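Pectate lyase (Pectobacterium carotovorum, PDB 4U4B) probably cleaves polygalacturonate and methylated pectins by calcium-dependent beta-elimination, acting within the chain and leaving unsaturated galacturonate ends. Local coordinates at residues Ala128-Lys133 and Glu160-Lys165; Ile140-Ser145 and Pro155-Glu160; Cys185-Val190 and Lys205-Val210. All coordinates share one frame; numbering follows the deposited sequence.

Read from the N terminus, the chain enters the parallel beta-helix at 128-133, and contact 1 closes the first loop when 160-165 comes back beside it. Contact 2 lies wholly within that loop: 140-145 meets 155-160 after a short excursion, and the two contacts share Glu160. Contact 3 follows in series, 185-190 pairing with 205-210 once contact 1 has closed, so none of the loops cross. Strand 157-160 is hydrogen-bonded to 128-131, while Ile164 exchanges backbone bonds with Arg186 and Glu188, and Leu159 packs on Ile187. Contacts 1 and 2 thus join the first coil to the second, and contact 3 joins two coils further along.

Contact 1: residues Ala128-Lys133 and Glu160-Lys165; sequences AVIKDK and ENATIK
The Asp132 carboxylate and the Asn161 side-chain amide meet at a corner where two coils of a parallel beta-helix stack, their planes turned 74° apart. Asn161 ND2 donates a hydrogen bond of 3.2 Å to Asp132 OD1, approaching nearly along the C-O bond, and the oxygen stays close to the amide plane. The other carboxylate oxygen, OD2, takes Lys131 NZ from above the carboxylate plane at 2.8 Å in a salt bridge; the lysine chain bends at its end (chi4 -41°), bringing NZ to OD2. On the amide, Asn161 OD1 accepts from the backbone N of Asn184, in the next coil.

Backbone bonds hold the two strands at one parallel bridge, Lys131 with Glu160. Glu160 N donates to Ile130 O at 2.8 Å and Asp132 N to Glu160 O at 2.9 Å; past the corner, Thr163 N donates to Lys133 O. Asp132 and Asn161 both turn with positive phi, so the two coils bend together. The aliphatic parts of the bridge partners lie across each other, Lys131 CG to Glu160 CB 4.0 Å, while Lys131 NZ stays 5.0 Å from Glu160 OE2. On the inner side of the corner, Ala162 CB sits 4.0 Å from Ile130 CG2 and 3.2 Å from Lys133 O.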
ATOM      1  N   ALA A 128     -10.230 -16.103   2.192  1.00 10.27           N
ATOM      2  CA  ALA A 128     -11.218 -15.991   1.119  1.00 12.87           C
ATOM      3  C   ALA A 128     -10.602 -15.925  -0.260  1.00 12.87           C
ATOM      4  O   ALA A 128      -9.527 -15.355  -0.458  1.00 11.72           O
ATOM      5  CB  ALA A 128     -12.092 -14.757   1.323  1.00 12.78           C
ATOM      6  N   VAL A 129     -11.317 -16.493  -1.217  1.00 10.34           N
ATOM      7  CA  VAL A 129     -10.985 -16.365  -2.616  1.00 11.02           C
ATOM      8  C   VAL A 129     -12.081 -15.579  -3.299  1.00 16.38           C
ATOM      9  O   VAL A 129     -13.206 -16.063  -3.452  1.00 16.98           O
ATOM     10  CB  VAL A 129     -10.815 -17.744  -3.275  1.00 15.91           C
ATOM     11  CG1 VAL A 129     -10.433 -17.597  -4.744  1.00 14.02           C
ATOM     12  CG2 VAL A 129      -9.763 -18.540  -2.513  1.00 14.39           C
ATOM     13  N   ILE A 130     -11.770 -14.344  -3.680  1.00 17.36           N
ATOM     14  CA  ILE A 130     -12.773 -13.465  -4.266  1.00 12.95           C
ATOM     15  C   ILE A 130     -12.584 -13.467  -5.775  1.00 16.50           C
ATOM     16  O   ILE A 130     -11.475 -13.264  -6.270  1.00 15.25           O
ATOM     17  CB  ILE A 130     -12.666 -12.007  -3.728  1.00 19.02           C
ATOM     18  CG1 ILE A 130     -12.423 -11.987  -2.209  1.00 16.32           C
ATOM     19  CG2 ILE A 130     -13.895 -11.190  -4.140  1.00 17.59           C
ATOM     20  CD1 ILE A 130     -13.632 -12.350  -1.373  1.00 16.12           C
ATOM     21  N   LYS A 131     -13.663 -13.669  -6.514  1.00 14.83           N
ATOM     22  CA  LYS A 131     -13.542 -13.844  -7.952  1.00 19.37           C
ATOM     23  C   LYS A 131     -14.559 -13.024  -8.736  1.00 23.38           C
ATOM     24  O   LYS A 131     -15.759 -13.134  -8.503  1.00 25.49           O
ATOM     25  CB  LYS A 131     -13.682 -15.325  -8.285  1.00 22.65           C
ATOM     26  CG  LYS A 131     -13.462 -15.662  -9.726  1.00 24.93           C
ATOM     27  CD  LYS A 131     -13.077 -17.125  -9.845  1.00 26.76           C
ATOM     28  CE  LYS A 131     -12.749 -17.464 -11.270  1.00 42.78           C
ATOM     29  NZ  LYS A 131     -13.726 -16.786 -12.161  1.00 45.71           N
ATOM     30  N   ASP A 132     -14.065 -12.191  -9.652  1.00 24.21           N
ATOM     31  CA  ASP A 132     -14.915 -11.430 -10.568  1.00 26.48           C
ATOM     32  C   ASP A 132     -15.913 -10.488  -9.894  1.00 23.78           C
ATOM     33  O   ASP A 132     -17.055 -10.374 -10.338  1.00 24.85           O
ATOM     34  CB  ASP A 132     -15.676 -12.392 -11.479  1.00 31.36           C
ATOM     35  CG  ASP A 132     -14.767 -13.122 -12.428  1.00 34.98           C
ATOM     36  OD1 ASP A 132     -13.844 -12.486 -12.967  1.00 36.47           O
ATOM     37  OD2 ASP A 132     -14.963 -14.330 -12.632  1.00 39.81           O
ATOM     38  N   LYS A 133     -15.497  -9.817  -8.828  1.00 21.44           N
ATOM     39  CA  LYS A 133     -16.372  -8.834  -8.176  1.00 21.88           C
ATOM     40  C   LYS A 133     -15.607  -7.889  -7.274  1.00 19.81           C
ATOM     41  O   LYS A 133     -14.393  -8.018  -7.099  1.00 18.18           O
ATOM     42  CB  LYS A 133     -17.463  -9.523  -7.353  1.00 20.42           C
ATOM     43  CG  LYS A 133     -16.930 -10.426  -6.253  1.00 20.30           C
ATOM     44  CD  LYS A 133     -18.041 -11.307  -5.665  1.00 29.22           C
ATOM     45  CE  LYS A 133     -19.082 -10.493  -4.913  1.00 24.28           C
ATOM     46  NZ  LYS A 133     -20.336 -11.272  -4.648  1.00 39.36           N
ATOM     47  N   GLU A 160      -9.167 -12.896  -7.838  1.00 15.23           N
ATOM     48  CA  GLU A 160      -9.123 -13.307  -9.229  1.00 19.95           C
ATOM     49  C   GLU A 160     -10.003 -12.349 -10.008  1.00 20.04           C
ATOM     50  O   GLU A 160     -11.232 -12.405  -9.911  1.00 19.28           O
ATOM     51  CB  GLU A 160      -9.592 -14.753  -9.402  1.00 20.51           C
ATOM     52  CG  GLU A 160      -8.903 -15.759  -8.477  1.00 20.46           C
ATOM     53  CD  GLU A 160      -9.261 -17.205  -8.806  1.00 26.63           C
ATOM     54  OE1 GLU A 160      -9.480 -18.002  -7.873  1.00 26.22           O
ATOM     55  OE2 GLU A 160      -9.318 -17.549 -10.007  1.00 36.86           O
ATOM     56  N   ASN A 161      -9.364 -11.466 -10.767  1.00 17.37           N
ATOM     57  CA  ASN A 161     -10.084 -10.441 -11.498  1.00 21.99           C
ATOM     58  C   ASN A 161     -11.088  -9.745 -10.575  1.00 22.98           C
ATOM     59  O   ASN A 161     -12.267  -9.629 -10.898  1.00 23.11           O
ATOM     60  CB  ASN A 161     -10.788 -11.049 -12.713  1.00 25.93           C
ATOM     61  CG  ASN A 161     -11.079 -10.026 -13.779  1.00 36.60           C
ATOM     62  OD1 ASN A 161     -10.176  -9.319 -14.244  1.00 35.50           O
ATOM     63  ND2 ASN A 161     -12.343  -9.923 -14.167  1.00 35.72           N
ATOM     64  N   ALA A 162     -10.615  -9.327  -9.403  1.00 18.31           N
ATOM     65  CA  ALA A 162     -11.500  -8.788  -8.379  1.00 17.73           C
ATOM     66  C   ALA A 162     -10.957  -7.517  -7.710  1.00 16.20           C
ATOM     67  O   ALA A 162      -9.780  -7.155  -7.860  1.00 14.94           O
ATOM     68  CB  ALA A 162     -11.783  -9.857  -7.325  1.00 14.07           C
ATOM     69  N   THR A 163     -11.830  -6.835  -6.979  1.00 14.51           N
ATOM     70  CA  THR A 163     -11.420  -5.672  -6.196  1.00 15.94           C
ATOM     71  C   THR A 163     -11.768  -5.851  -4.715  1.00 14.29           C
ATOM     72  O   THR A 163     -12.864  -6.304  -4.378  1.00 16.32           O
ATOM     73  CB  THR A 163     -12.079  -4.386  -6.739  1.00 17.89           C
ATOM     74  OG1 THR A 163     -11.633  -4.167  -8.080  1.00 18.48           O
ATOM     75  CG2 THR A 163     -11.723  -3.158  -5.886  1.00 10.88           C
ATOM     76  N   ILE A 164     -10.828  -5.533  -3.834  1.00 10.82           N
ATOM     77  CA  ILE A 164     -11.124  -5.478  -2.404  1.00 11.27           C
ATOM     78  C   ILE A 164     -10.871  -4.074  -1.834  1.00 12.32           C
ATOM     79  O   ILE A 164      -9.894  -3.408  -2.198  1.00 11.60           O
ATOM     80  CB  ILE A 164     -10.317  -6.533  -1.614  1.00 10.29           C
ATOM     81  CG1 ILE A 164     -10.805  -6.583  -0.172  1.00 11.01           C
ATOM     82  CG2 ILE A 164      -8.818  -6.275  -1.675  1.00  9.54           C
ATOM     83  CD1 ILE A 164     -10.386  -7.805   0.546  1.00 11.99           C
ATOM     84  N   LYS A 165     -11.770  -3.631  -0.958  1.00 11.52           N
ATOM     85  CA  LYS A 165     -11.715  -2.295  -0.369  1.00 11.33           C
ATOM     86  C   LYS A 165     -11.808  -2.321   1.153  1.00  8.90           C
ATOM     87  O   LYS A 165     -12.537  -3.133   1.717  1.00  9.33           O
ATOM     88  CB  LYS A 165     -12.863  -1.425  -0.902  1.00 15.16           C
ATOM     89  CG  LYS A 165     -12.910  -1.242  -2.409  1.00 19.25           C
ATOM     90  CD  LYS A 165     -13.898  -0.130  -2.791  1.00 13.56           C
ATOM     91  CE  LYS A 165     -15.250  -0.347  -2.184  1.00 21.52           C
ATOM     92  NZ  LYS A 165     -16.275   0.434  -2.950  1.00 21.64           N
TER

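Contact 2: residues Ile140-Ser145 and Pro155-Glu160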
ATOM      1  N   ILE A 140     -12.936  -4.067   8.767  1.00  8.51           N
ATOM      2  CA  ILE A 140     -12.669  -5.156   9.710  1.00  9.74           C
ATOM      3  C   ILE A 140     -11.211  -5.545   9.656  1.00  9.19           C
ATOM      4  O   ILE A 140     -10.498  -5.179   8.725  1.00  9.78           O
ATOM      5  CB  ILE A 140     -13.505  -6.437   9.428  1.00  7.25           C
ATOM      6  CG1 ILE A 140     -13.059  -7.072   8.114  1.00  7.36           C
ATOM      7  CG2 ILE A 140     -14.974  -6.135   9.423  1.00 10.14           C
ATOM      8  CD1 ILE A 140     -13.901  -8.269   7.663  1.00 12.87           C
ATOM      9  N   THR A 141     -10.784  -6.313  10.652  1.00  9.33           N
ATOM     10  CA  THR A 141      -9.447  -6.870  10.686  1.00  8.31           C
ATOM     11  C   THR A 141      -9.434  -8.377  10.415  1.00 11.75           C
ATOM     12  O   THR A 141     -10.190  -9.142  11.029  1.00 10.56           O
ATOM     13  CB  THR A 141      -8.780  -6.628  12.049  1.00 13.03           C
ATOM     14  OG1 THR A 141      -8.865  -5.235  12.392  1.00 17.00           O
ATOM     15  CG2 THR A 141      -7.317  -7.052  12.002  1.00 11.44           C
ATOM     16  N   LEU A 142      -8.550  -8.795   9.519  1.00 10.86           N
ATOM     17  CA  LEU A 142      -8.372 -10.212   9.211  1.00 13.74           C
ATOM     18  C   LEU A 142      -6.891 -10.557   9.279  1.00 17.36           C
ATOM     19  O   LEU A 142      -6.038  -9.666   9.156  1.00 10.51           O
ATOM     20  CB  LEU A 142      -8.914 -10.554   7.818  1.00  7.23           C
ATOM     21  CG  LEU A 142     -10.420 -10.431   7.590  1.00 13.22           C
ATOM     22  CD1 LEU A 142     -10.750 -10.851   6.167  1.00 10.20           C
ATOM     23  CD2 LEU A 142     -11.178 -11.285   8.593  1.00 13.61           C
ATOM     24  N   GLY A 143      -6.585 -11.846   9.446  1.00  9.13           N
ATOM     25  CA  GLY A 143      -5.214 -12.294   9.399  1.00  8.97           C
ATOM     26  C   GLY A 143      -5.051 -13.801   9.449  1.00 14.90           C
ATOM     27  O   GLY A 143      -5.888 -14.506  10.006  1.00 11.78           O
ATOM     28  N   LEU A 144      -3.959 -14.267   8.850  1.00 11.81           N
ATOM     29  CA  LEU A 144      -3.544 -15.668   8.853  1.00 17.94           C
ATOM     30  C   LEU A 144      -2.028 -15.697   8.999  1.00 18.34           C
ATOM     31  O   LEU A 144      -1.357 -14.866   8.398  1.00 17.73           O
ATOM     32  CB  LEU A 144      -3.938 -16.367   7.555  1.00 15.29           C
ATOM     33  CG  LEU A 144      -5.405 -16.518   7.201  1.00 17.09           C
ATOM     34  CD1 LEU A 144      -5.525 -17.077   5.787  1.00 16.72           C
ATOM     35  CD2 LEU A 144      -6.042 -17.433   8.194  1.00 13.37           C
ATOM     36  N   SER A 145      -1.482 -16.645   9.759  1.00 21.75           N
ATOM     37  CA  SER A 145      -0.024 -16.722   9.933  1.00 23.64           C
ATOM     38  C   SER A 145       0.743 -16.998   8.622  1.00 27.09           C
ATOM     39  O   SER A 145       0.154 -17.387   7.612  1.00 27.65           O
ATOM     40  CB  SER A 145       0.323 -17.781  10.968  1.00 30.11           C
ATOM     41  OG  SER A 145       1.608 -17.537  11.513  1.00 34.16           O
ATOM     42  N   PRO A 155      -3.317 -17.223   1.133  1.00 17.29           N
ATOM     43  CA  PRO A 155      -3.195 -15.769   1.325  1.00 15.15           C
ATOM     44  C   PRO A 155      -4.390 -15.280   2.151  1.00 12.78           C
ATOM     45  O   PRO A 155      -5.444 -15.906   2.041  1.00  9.78           O
ATOM     46  CB  PRO A 155      -3.238 -15.216  -0.100  1.00 12.94           C
ATOM     47  CG  PRO A 155      -2.837 -16.373  -0.975  1.00 16.23           C
ATOM     48  CD  PRO A 155      -3.384 -17.596  -0.292  1.00 17.12           C
ATOM     49  N   VAL A 156      -4.255 -14.225   2.954  1.00 10.29           N
ATOM     50  CA  VAL A 156      -5.393 -13.813   3.768  1.00 10.89           C
ATOM     51  C   VAL A 156      -6.582 -13.467   2.872  1.00  7.98           C
ATOM     52  O   VAL A 156      -7.729 -13.640   3.253  1.00 10.55           O
ATOM     53  CB  VAL A 156      -5.060 -12.631   4.683  1.00  9.36           C
ATOM     54  CG1 VAL A 156      -4.685 -11.369   3.857  1.00 10.48           C
ATOM     55  CG2 VAL A 156      -6.229 -12.370   5.617  1.00 10.30           C
ATOM     56  N   ILE A 157      -6.299 -13.022   1.658  1.00  7.69           N
ATOM     57  CA  ILE A 157      -7.327 -12.800   0.658  1.00  8.60           C
ATOM     58  C   ILE A 157      -6.715 -13.068  -0.700  1.00 10.11           C
ATOM     59  O   ILE A 157      -5.627 -12.570  -1.000  1.00 13.02           O
ATOM     60  CB  ILE A 157      -7.887 -11.345   0.674  1.00  8.56           C
ATOM     61  CG1 ILE A 157      -8.690 -11.053   1.958  1.00  6.50           C
ATOM     62  CG2 ILE A 157      -8.712 -11.090  -0.583  1.00  8.11           C
ATOM     63  CD1 ILE A 157     -10.111 -11.524   1.933  1.00  8.71           C
ATOM     64  N   THR A 158      -7.413 -13.845  -1.519  1.00 10.56           N
ATOM     65  CA  THR A 158      -6.992 -14.082  -2.889  1.00 10.69           C
ATOM     66  C   THR A 158      -7.974 -13.463  -3.846  1.00 12.34           C
ATOM     67  O   THR A 158      -9.186 -13.648  -3.720  1.00 12.96           O
ATOM     68  CB  THR A 158      -6.880 -15.589  -3.218  1.00  9.94           C
ATOM     69  OG1 THR A 158      -5.942 -16.195  -2.330  1.00  8.27           O
ATOM     70  CG2 THR A 158      -6.437 -15.788  -4.659  1.00  8.32           C
ATOM     71  N   LEU A 159      -7.440 -12.734  -4.814  1.00 11.30           N
ATOM     72  CA  LEU A 159      -8.264 -12.032  -5.773  1.00 13.07           C
ATOM     73  C   LEU A 159      -8.061 -12.630  -7.156  1.00 14.93           C
ATOM     74  O   LEU A 159      -6.932 -12.872  -7.584  1.00 14.41           O
ATOM     75  CB  LEU A 159      -7.928 -10.535  -5.783  1.00  8.63           C
ATOM     76  CG  LEU A 159      -8.073  -9.766  -4.467  1.00 11.23           C
ATOM     77  CD1 LEU A 159      -7.580  -8.334  -4.682  1.00 11.84           C
ATOM     78  CD2 LEU A 159      -9.524  -9.768  -3.945  1.00  6.60           C
ATOM     79  N   GLU A 160      -9.167 -12.896  -7.838  1.00 15.23           N
ATOM     80  CA  GLU A 160      -9.123 -13.307  -9.229  1.00 19.95           C
ATOM     81  C   GLU A 160     -10.003 -12.349 -10.008  1.00 20.04           C
ATOM     82  O   GLU A 160     -11.232 -12.405  -9.911  1.00 19.28           O
ATOM     83  CB  GLU A 160      -9.592 -14.753  -9.402  1.00 20.51           C
ATOM     84  CG  GLU A 160      -8.903 -15.759  -8.477  1.00 20.46           C
ATOM     85  CD  GLU A 160      -9.261 -17.205  -8.806  1.00 26.63           C
ATOM     86  OE1 GLU A 160      -9.480 -18.002  -7.873  1.00 26.22           O
ATOM     87  OE2 GLU A 160      -9.318 -17.549 -10.007  1.00 36.86           O
TER
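Leu142 CB rests against Val156 CG2 where the outermost coil of the parallel beta-helix passes near the beginning of the next one, and here shape does the work that backbone pairing does elsewhere in the fold. The two segments meet through van der Waals contacts alone, without a hydrogen bond between them; the nearest CA atoms, those of Leu144 and Val156, are 5.7 Å apart.

Leu142 and Leu144 have the same conformation, with CG opposite the carbonyl carbon and an extended second torsion. Their CB atoms point toward 155-160, and Gly143 separates them. In Val156, CG1 takes the crowded position between backbone N and carbonyl carbon (chi1 63°), which turns CG2 to the opposing backbone. That CG2 methyl of Val156 lies 3.9 Å from Leu142 CB and equally close to Gly143 N, so one branch touches both a side chain and the peptide beside it.

The two leucines use their CD1 methyls differently. Leu144 sets CD1 against main chain, 3.8 Å from Val156 CA and beside Pro155 O. Leu142 sends CD1 to another methyl, the CD1 of Ile157.

Later coils complete the surroundings. Leu142 also touches Leu167, and Val156 rests on Ile169 and Ile178, whereas Leu144 meets Ala126 in the loop leading into strand 128-131. Strand 141-142 pairs with 167-169 of the next coil, and the backbone of Leu144 bonds to Asp176. The side chain of the calcium ligand Asp194 is about 8 Å from Gly143 and takes no part in the packing. The loosest of the apolar contacts is that of Leu142 CD1 with Ile157 CD1, at 4.3 Å.

Contact 3: residues Cys185-Val190 and Lys205-Val210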
ATOM      1  N   CYS A 185      -6.407  -7.082 -10.573  1.00 12.03           N
ATOM      2  CA  CYS A 185      -6.817  -6.987  -9.175  1.00 11.53           C
ATOM      3  C   CYS A 185      -6.648  -5.568  -8.646  1.00 10.16           C
ATOM      4  O   CYS A 185      -5.622  -4.934  -8.874  1.00 10.45           O
ATOM      5  CB  CYS A 185      -6.014  -7.959  -8.314  1.00  8.18           C
ATOM      6  SG  CYS A 185      -6.080  -9.671  -8.898  1.00 16.34           S
ATOM      7  N   ARG A 186      -7.648  -5.075  -7.935  1.00 10.65           N
ATOM      8  CA  ARG A 186      -7.569  -3.721  -7.387  1.00 14.49           C
ATOM      9  C   ARG A 186      -7.661  -3.814  -5.865  1.00 13.19           C
ATOM     10  O   ARG A 186      -8.539  -4.484  -5.326  1.00 15.87           O
ATOM     11  CB  ARG A 186      -8.665  -2.838  -7.980  1.00 15.21           C
ATOM     12  CG  ARG A 186      -8.494  -1.349  -7.755  1.00 16.87           C
ATOM     13  CD  ARG A 186      -9.301  -0.564  -8.765  1.00 17.26           C
ATOM     14  NE  ARG A 186      -9.499   0.819  -8.330  1.00 21.55           N
ATOM     15  CZ  ARG A 186      -9.000   1.885  -8.950  1.00 17.59           C
ATOM     16  NH1 ARG A 186      -8.277   1.738 -10.054  1.00 17.08           N
ATOM     17  NH2 ARG A 186      -9.238   3.100  -8.467  1.00 20.19           N
ATOM     18  N   ILE A 187      -6.701  -3.208  -5.180  1.00 10.15           N
ATOM     19  CA  ILE A 187      -6.618  -3.312  -3.731  1.00  9.41           C
ATOM     20  C   ILE A 187      -6.635  -1.904  -3.141  1.00  9.27           C
ATOM     21  O   ILE A 187      -5.623  -1.188  -3.159  1.00  7.47           O
ATOM     22  CB  ILE A 187      -5.357  -4.072  -3.303  1.00  7.66           C
ATOM     23  CG1 ILE A 187      -5.312  -5.455  -3.963  1.00  8.73           C
ATOM     24  CG2 ILE A 187      -5.264  -4.173  -1.788  1.00  7.39           C
ATOM     25  CD1 ILE A 187      -4.045  -6.202  -3.698  1.00 11.09           C
ATOM     26  N   GLU A 188      -7.802  -1.511  -2.633  1.00 10.19           N
ATOM     27  CA  GLU A 188      -8.043  -0.119  -2.243  1.00  9.98           C
ATOM     28  C   GLU A 188      -8.157   0.054  -0.738  1.00  8.07           C
ATOM     29  O   GLU A 188      -8.881  -0.680  -0.079  1.00  9.53           O
ATOM     30  CB  GLU A 188      -9.309   0.412  -2.915  1.00 10.03           C
ATOM     31  CG  GLU A 188      -9.443   0.053  -4.400  1.00  9.86           C
ATOM     32  CD  GLU A 188     -10.750   0.570  -5.023  1.00 22.20           C
ATOM     33  OE1 GLU A 188     -11.581   1.185  -4.306  1.00 16.79           O
ATOM     34  OE2 GLU A 188     -10.931   0.381  -6.244  1.00 22.13           O
ATOM     35  N   ASN A 189      -7.426   1.030  -0.210  1.00  8.81           N
ATOM     36  CA  ASN A 189      -7.476   1.363   1.214  1.00  8.92           C
ATOM     37  C   ASN A 189      -7.335   0.133   2.109  1.00  9.50           C
ATOM     38  O   ASN A 189      -8.211  -0.195   2.903  1.00  7.42           O
ATOM     39  CB  ASN A 189      -8.767   2.105   1.523  1.00  8.62           C
ATOM     40  CG  ASN A 189      -8.822   2.606   2.941  1.00  8.54           C
ATOM     41  OD1 ASN A 189      -7.794   2.787   3.591  1.00  8.96           O
ATOM     42  ND2 ASN A 189     -10.028   2.822   3.437  1.00  9.83           N
ATOM     43  N   VAL A 190      -6.223  -0.569   1.956  1.00  9.09           N
ATOM     44  CA  VAL A 190      -5.917  -1.670   2.854  1.00  8.09           C
ATOM     45  C   VAL A 190      -4.785  -1.247   3.769  1.00  8.85           C
ATOM     46  O   VAL A 190      -3.794  -0.695   3.309  1.00  7.79           O
ATOM     47  CB  VAL A 190      -5.541  -2.938   2.077  1.00  7.33           C
ATOM     48  CG1 VAL A 190      -4.977  -3.987   3.004  1.00  7.94           C
ATOM     49  CG2 VAL A 190      -6.770  -3.465   1.336  1.00  8.10           C
ATOM     50  N   LYS A 205      -2.476 -10.348 -14.056  1.00 19.99           N
ATOM     51  CA  LYS A 205      -2.174  -9.336 -15.061  1.00 18.74           C
ATOM     52  C   LYS A 205      -1.754  -8.018 -14.411  1.00 16.34           C
ATOM     53  O   LYS A 205      -0.584  -7.844 -14.059  1.00 16.59           O
ATOM     54  CB  LYS A 205      -3.377  -9.112 -15.982  1.00 22.10           C
ATOM     55  CG  LYS A 205      -3.376  -9.994 -17.221  1.00 29.38           C
ATOM     56  CD  LYS A 205      -4.497  -9.617 -18.192  1.00 34.77           C
ATOM     57  CE  LYS A 205      -3.959  -9.357 -19.606  1.00 44.05           C
ATOM     58  NZ  LYS A 205      -3.202  -8.070 -19.749  1.00 42.44           N
ATOM     59  N   THR A 206      -2.703  -7.095 -14.265  1.00 15.27           N
ATOM     60  CA  THR A 206      -2.437  -5.802 -13.622  1.00 13.81           C
ATOM     61  C   THR A 206      -2.982  -5.767 -12.201  1.00 15.42           C
ATOM     62  O   THR A 206      -4.192  -5.925 -11.980  1.00 15.89           O
ATOM     63  CB  THR A 206      -3.054  -4.621 -14.404  1.00 16.13           C
ATOM     64  OG1 THR A 206      -2.522  -4.585 -15.729  1.00 18.94           O
ATOM     65  CG2 THR A 206      -2.758  -3.298 -13.704  1.00 13.88           C
ATOM     66  N   MET A 207      -2.082  -5.565 -11.242  1.00 15.03           N
ATOM     67  CA  MET A 207      -2.454  -5.360  -9.843  1.00 13.34           C
ATOM     68  C   MET A 207      -2.289  -3.877  -9.508  1.00 14.10           C
ATOM     69  O   MET A 207      -1.211  -3.285  -9.715  1.00  9.06           O
ATOM     70  CB  MET A 207      -1.604  -6.231  -8.912  1.00 11.33           C
ATOM     71  CG  MET A 207      -2.012  -6.228  -7.418  1.00  9.92           C
ATOM     72  SD  MET A 207      -0.785  -7.124  -6.414  1.00 15.62           S
ATOM     73  CE  MET A 207      -1.790  -8.238  -5.463  1.00 25.63           C
ATOM     74  N   THR A 208      -3.355  -3.274  -8.993  1.00 10.54           N
ATOM     75  CA  THR A 208      -3.344  -1.849  -8.683  1.00 10.23           C
ATOM     76  C   THR A 208      -3.554  -1.624  -7.203  1.00  8.98           C
ATOM     77  O   THR A 208      -4.542  -2.087  -6.631  1.00 12.66           O
ATOM     78  CB  THR A 208      -4.430  -1.093  -9.481  1.00 15.86           C
ATOM     79  OG1 THR A 208      -4.226  -1.330 -10.875  1.00 11.24           O
ATOM     80  CG2 THR A 208      -4.375   0.439  -9.207  1.00 11.20           C
ATOM     81  N   ILE A 209      -2.613  -0.911  -6.593  1.00  7.01           N
ATOM     82  CA  ILE A 209      -2.681  -0.527  -5.193  1.00  8.26           C
ATOM     83  C   ILE A 209      -3.123   0.926  -5.102  1.00 10.80           C
ATOM     84  O   ILE A 209      -2.439   1.808  -5.620  1.00 10.32           O
ATOM     85  CB  ILE A 209      -1.325  -0.680  -4.493  1.00  7.69           C
ATOM     86  CG1 ILE A 209      -0.714  -2.056  -4.807  1.00  6.90           C
ATOM     87  CG2 ILE A 209      -1.452  -0.431  -2.989  1.00  6.17           C
ATOM     88  CD1 ILE A 209      -1.522  -3.228  -4.284  1.00  6.85           C
ATOM     89  N   VAL A 210      -4.276   1.163  -4.481  1.00  7.71           N
ATOM     90  CA  VAL A 210      -4.824   2.511  -4.397  1.00 11.67           C
ATOM     91  C   VAL A 210      -4.839   2.968  -2.954  1.00 10.25           C
ATOM     92  O   VAL A 210      -5.689   2.539  -2.170  1.00  9.42           O
ATOM     93  CB  VAL A 210      -6.265   2.601  -4.959  1.00 10.18           C
ATOM     94  CG1 VAL A 210      -6.669   4.079  -5.160  1.00  7.83           C
ATOM     95  CG2 VAL A 210      -6.390   1.835  -6.271  1.00 10.29           C
TER
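Ile187 and Met207 pack most closely on the buried face of two parallel strands, 185-188 and 206-210, successive rungs of the beta-helix whose short axes run 4.7 Å apart at 11°. Ile187 CD1 lies 3.5 Å from Met207 CE, which the bend at chi3 (-130°) carries across to it, and 3.9 Å from Ile209 CD1. Cys185, on this same face, is disulfide-bonded to Cys180.

The other face is open only in part: Arg186 and Glu188 are partly exposed, Thr208 and Val210 buried. Val210 CG2 sits over the centre of one face of the Arg186 guanidinium, 3.7 Å from CZ, while Glu188 OE2 lies at its edge, in the guanidinium plane. That salt bridge, Arg186 NE to Glu188 OE2 at 2.6 Å, runs along one strand and meets OE2 on its anti side, well out of the carboxylate plane. With CG opposite its backbone N (chi1 -166°) and an extended chain, Arg186 can reach out over the valine.

Five backbone bonds join the rungs, from Cys185 N with Thr206 O to Asn189 N with Val210 O at 3.0 Å, where the chain turns a corner. The chemistry is thus divided: apolar packing of Ile187, Met207 and Ile209 lines the buried face, while the salt bridge, probably partly neutralising both charges, is consistent with holding the guanidinium in place over Val210 CG2.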